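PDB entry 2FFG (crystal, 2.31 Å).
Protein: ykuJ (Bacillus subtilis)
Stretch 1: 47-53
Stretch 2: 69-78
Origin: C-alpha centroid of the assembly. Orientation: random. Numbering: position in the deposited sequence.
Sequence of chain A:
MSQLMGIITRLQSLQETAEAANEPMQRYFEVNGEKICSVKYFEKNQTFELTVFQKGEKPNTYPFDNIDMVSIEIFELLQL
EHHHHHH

Stretch 1 (47-53) TFELTVF
Stretch 2 (69-78) MVSIEIFELL

The packing of a helix on one face of a strand shows how two different periodicities can be reconciled by side chains, and ykuJ offers a compact example. Residues 47-53 form an extended strand, with phi from about -80 to -117° and psi from 115 to 154°; residues 69-78 are helical, with phi and psi near -65° and -40°. The two segments run in nearly the same direction, their axes crossing at 15° and approaching to 9.8 Å. The register is set by F48 beside V70, with CA atoms 7.2 Å apart, and by V52 beside L77, whose CA atoms are 8.7 Å apart.

No hydrogen bond crosses the interface. The helix satisfies its own backbone, for example through L77 N to E73 O at 3.0 Å. What joins the segments is apolar contact, burying 292 Å² in total. Strand alternation directs the CA-to-CB bonds of F48, L50 and V52 toward the helix and those of E49 and T51 away, so the polar residues between them take no part. On the helix, V70, E73 and L77 point toward the strand, at the three- and four-residue spacing that keeps side chains on one face. F48, L50, V70 and I74 are buried, as suits their apolar side chains, whereas V52, E73 and L77 stay partly exposed, and the glutamate lies at the border.

F48 adopts chi1 m (-62°) with chi2 at 76°, and V70, with chi1 p (61°), lays a methyl over one face of its ring: F48 CG lies 4.1 Å from V70 CG1. V70 CG2 lies 4.1 Å from F48 CB and 4.4 Å from L50 CB, so V70 bridges two successive inward positions.

L50 is the hub, with 82 Å² covered. Its chi1 t (-179°) and chi2 p (77°) extend the branched end among E73, I74 and L77. L50 CD2 meets the aliphatic part of E73, 3.6 Å from E73 CG, and also lies 4.2 Å from L77 CD2. E73, chi1 t and chi2 p, can therefore border an apolar contact with its methylene while its carboxylate remains beyond it. I74 starts sideways, but chi1 m (-64°) and an off-well chi2 of 23° bring its end nearer. The resulting 3.1 Å between L50 CD1 and I74 CD1 is very short, and the I74 end is modelled too close to V70 O, so its exact placement deserves caution.

At the far end, V52, chi1 t (-173°), places CG2 3.8 Å from L77 CD2. L77, with chi1 off-well at -139° and chi2 at 44°, thereby reaches both V52 and L50.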

# COMPACT_ATOMS: atom_id res chain seq x y z
N THR A 47 14.82 -8.84 -7.93
CA THR A 47 13.79 -9.82 -8.23
C THR A 47 12.54 -9.88 -7.35
O THR A 47 12.54 -9.53 -6.17
CB THR A 47 14.37 -11.24 -8.25
OG1 THR A 47 14.76 -11.62 -6.92
CG2 THR A 47 15.59 -11.30 -9.18
N PHE A 48 11.47 -10.37 -7.96
CA PHE A 48 10.21 -10.52 -7.28
C PHE A 48 9.90 -12.00 -7.16
O PHE A 48 10.22 -12.78 -8.06
CB PHE A 48 9.09 -9.85 -8.07
CG PHE A 48 9.26 -8.37 -8.22
CD1 PHE A 48 10.19 -7.85 -9.13
CD2 PHE A 48 8.51 -7.49 -7.46
CE1 PHE A 48 10.36 -6.48 -9.26
CE2 PHE A 48 8.67 -6.11 -7.59
CZ PHE A 48 9.59 -5.61 -8.49
N GLU A 49 9.31 -12.39 -6.04
CA GLU A 49 8.91 -13.77 -5.84
C GLU A 49 7.39 -13.76 -5.70
O GLU A 49 6.85 -13.18 -4.76
CB GLU A 49 9.55 -14.34 -4.59
CG GLU A 49 9.20 -15.80 -4.37
CD GLU A 49 9.70 -16.33 -3.04
OE1 GLU A 49 9.26 -15.81 -1.99
OE2 GLU A 49 10.52 -17.26 -3.05
N LEU A 50 6.72 -14.39 -6.65
CA LEU A 50 5.27 -14.45 -6.61
C LEU A 50 4.78 -15.77 -6.01
O LEU A 50 5.19 -16.85 -6.43
CB LEU A 50 4.72 -14.29 -8.02
CG LEU A 50 3.19 -14.30 -8.17
CD1 LEU A 50 2.61 -12.97 -7.73
CD2 LEU A 50 2.84 -14.57 -9.61
N THR A 51 3.91 -15.66 -5.02
CA THR A 51 3.33 -16.81 -4.35
C THR A 51 1.84 -16.86 -4.72
O THR A 51 1.11 -15.90 -4.50
CB THR A 51 3.51 -16.69 -2.83
OG1 THR A 51 4.91 -16.71 -2.53
CG2 THR A 51 2.84 -17.84 -2.11
N VAL A 52 1.42 -17.98 -5.31
CA VAL A 52 0.05 -18.18 -5.75
C VAL A 52 -0.68 -19.14 -4.82
O VAL A 52 -0.31 -20.31 -4.70
CB VAL A 52 0.01 -18.77 -7.18
CG1 VAL A 52 -1.42 -18.81 -7.70
CG2 VAL A 52 0.92 -17.97 -8.10
N PHE A 53 -1.73 -18.67 -4.17
CA PHE A 53 -2.46 -19.51 -3.23
C PHE A 53 -3.45 -20.49 -3.86
O PHE A 53 -3.99 -20.25 -4.95
CB PHE A 53 -3.19 -18.62 -2.20
CG PHE A 53 -2.27 -17.68 -1.47
CD1 PHE A 53 -1.29 -18.17 -0.61
CD2 PHE A 53 -2.34 -16.30 -1.68
CE1 PHE A 53 -0.39 -17.30 0.02
CE2 PHE A 53 -1.45 -15.42 -1.05
CZ PHE A 53 -0.47 -15.92 -0.20
N MSE A 69 6.97 -8.19 -16.14
CA MSE A 69 6.59 -9.58 -16.29
C MSE A 69 5.86 -10.18 -15.09
O MSE A 69 5.01 -11.04 -15.25
CB MSE A 69 7.81 -10.40 -16.64
CG MSE A 69 8.34 -10.03 -18.01
SE MSE A 69 9.96 -10.92 -18.46
CE MSE A 69 9.24 -12.71 -18.66
N VAL A 70 6.20 -9.73 -13.89
CA VAL A 70 5.52 -10.24 -12.71
C VAL A 70 4.14 -9.57 -12.66
O VAL A 70 3.15 -10.18 -12.28
CB VAL A 70 6.33 -9.95 -11.43
CG1 VAL A 70 6.51 -8.45 -11.23
CG2 VAL A 70 5.63 -10.59 -10.23
N SER A 71 4.08 -8.31 -13.08
CA SER A 71 2.83 -7.56 -13.11
C SER A 71 1.81 -8.23 -14.03
O SER A 71 0.63 -8.30 -13.72
CB SER A 71 3.08 -6.13 -13.58
OG SER A 71 3.83 -5.38 -12.63
N ILE A 72 2.29 -8.69 -15.18
CA ILE A 72 1.45 -9.34 -16.17
C ILE A 72 0.85 -10.62 -15.61
O ILE A 72 -0.34 -10.90 -15.75
CB ILE A 72 2.27 -9.65 -17.43
CG1 ILE A 72 2.60 -8.33 -18.13
CG2 ILE A 72 1.53 -10.61 -18.34
CD1 ILE A 72 3.69 -8.43 -19.20
N GLU A 73 1.71 -11.40 -14.97
CA GLU A 73 1.32 -12.66 -14.37
C GLU A 73 0.26 -12.40 -13.30
O GLU A 73 -0.76 -13.10 -13.23
CB GLU A 73 2.56 -13.31 -13.74
CG GLU A 73 2.34 -14.69 -13.14
CD GLU A 73 2.21 -15.77 -14.19
OE1 GLU A 73 2.87 -15.66 -15.25
OE2 GLU A 73 1.46 -16.74 -13.94
N ILE A 74 0.49 -11.38 -12.48
CA ILE A 74 -0.47 -11.05 -11.44
C ILE A 74 -1.81 -10.68 -12.07
O ILE A 74 -2.86 -11.16 -11.66
CB ILE A 74 0.00 -9.89 -10.55
CG1 ILE A 74 1.27 -10.29 -9.80
CG2 ILE A 74 -1.08 -9.54 -9.54
CD1 ILE A 74 2.18 -11.42 -10.33
N PHE A 75 -1.75 -9.83 -13.09
CA PHE A 75 -2.94 -9.39 -13.79
C PHE A 75 -3.76 -10.57 -14.31
O PHE A 75 -4.95 -10.70 -14.00
CB PHE A 75 -2.55 -8.47 -14.96
CG PHE A 75 -3.72 -8.01 -15.79
CD1 PHE A 75 -4.51 -6.94 -15.36
CD2 PHE A 75 -4.06 -8.67 -16.97
CE1 PHE A 75 -5.62 -6.53 -16.10
CE2 PHE A 75 -5.17 -8.27 -17.71
CZ PHE A 75 -5.95 -7.20 -17.27
N GLU A 76 -3.13 -11.43 -15.11
CA GLU A 76 -3.84 -12.57 -15.66
C GLU A 76 -4.41 -13.47 -14.57
O GLU A 76 -5.47 -14.06 -14.72
CB GLU A 76 -2.90 -13.36 -16.59
CG GLU A 76 -2.31 -12.50 -17.71
CD GLU A 76 -1.58 -13.31 -18.78
OE1 GLU A 76 -1.05 -14.39 -18.46
OE2 GLU A 76 -1.51 -12.86 -19.94
N LEU A 77 -3.70 -13.53 -13.46
CA LEU A 77 -4.11 -14.35 -12.32
C LEU A 77 -5.36 -13.76 -11.67
O LEU A 77 -6.28 -14.48 -11.28
CB LEU A 77 -2.96 -14.40 -11.32
CG LEU A 77 -2.60 -15.69 -10.60
CD1 LEU A 77 -2.62 -16.90 -11.55
CD2 LEU A 77 -1.22 -15.49 -9.98
N LEU A 78 -5.40 -12.44 -11.57
CA LEU A 78 -6.54 -11.77 -10.97
C LEU A 78 -7.70 -11.77 -11.95
O LEU A 78 -8.85 -11.72 -11.54
CB LEU A 78 -6.18 -10.33 -10.61
CG LEU A 78 -5.07 -10.17 -9.58
CD1 LEU A 78 -4.67 -8.72 -9.49
CD2 LEU A 78 -5.53 -10.68 -8.23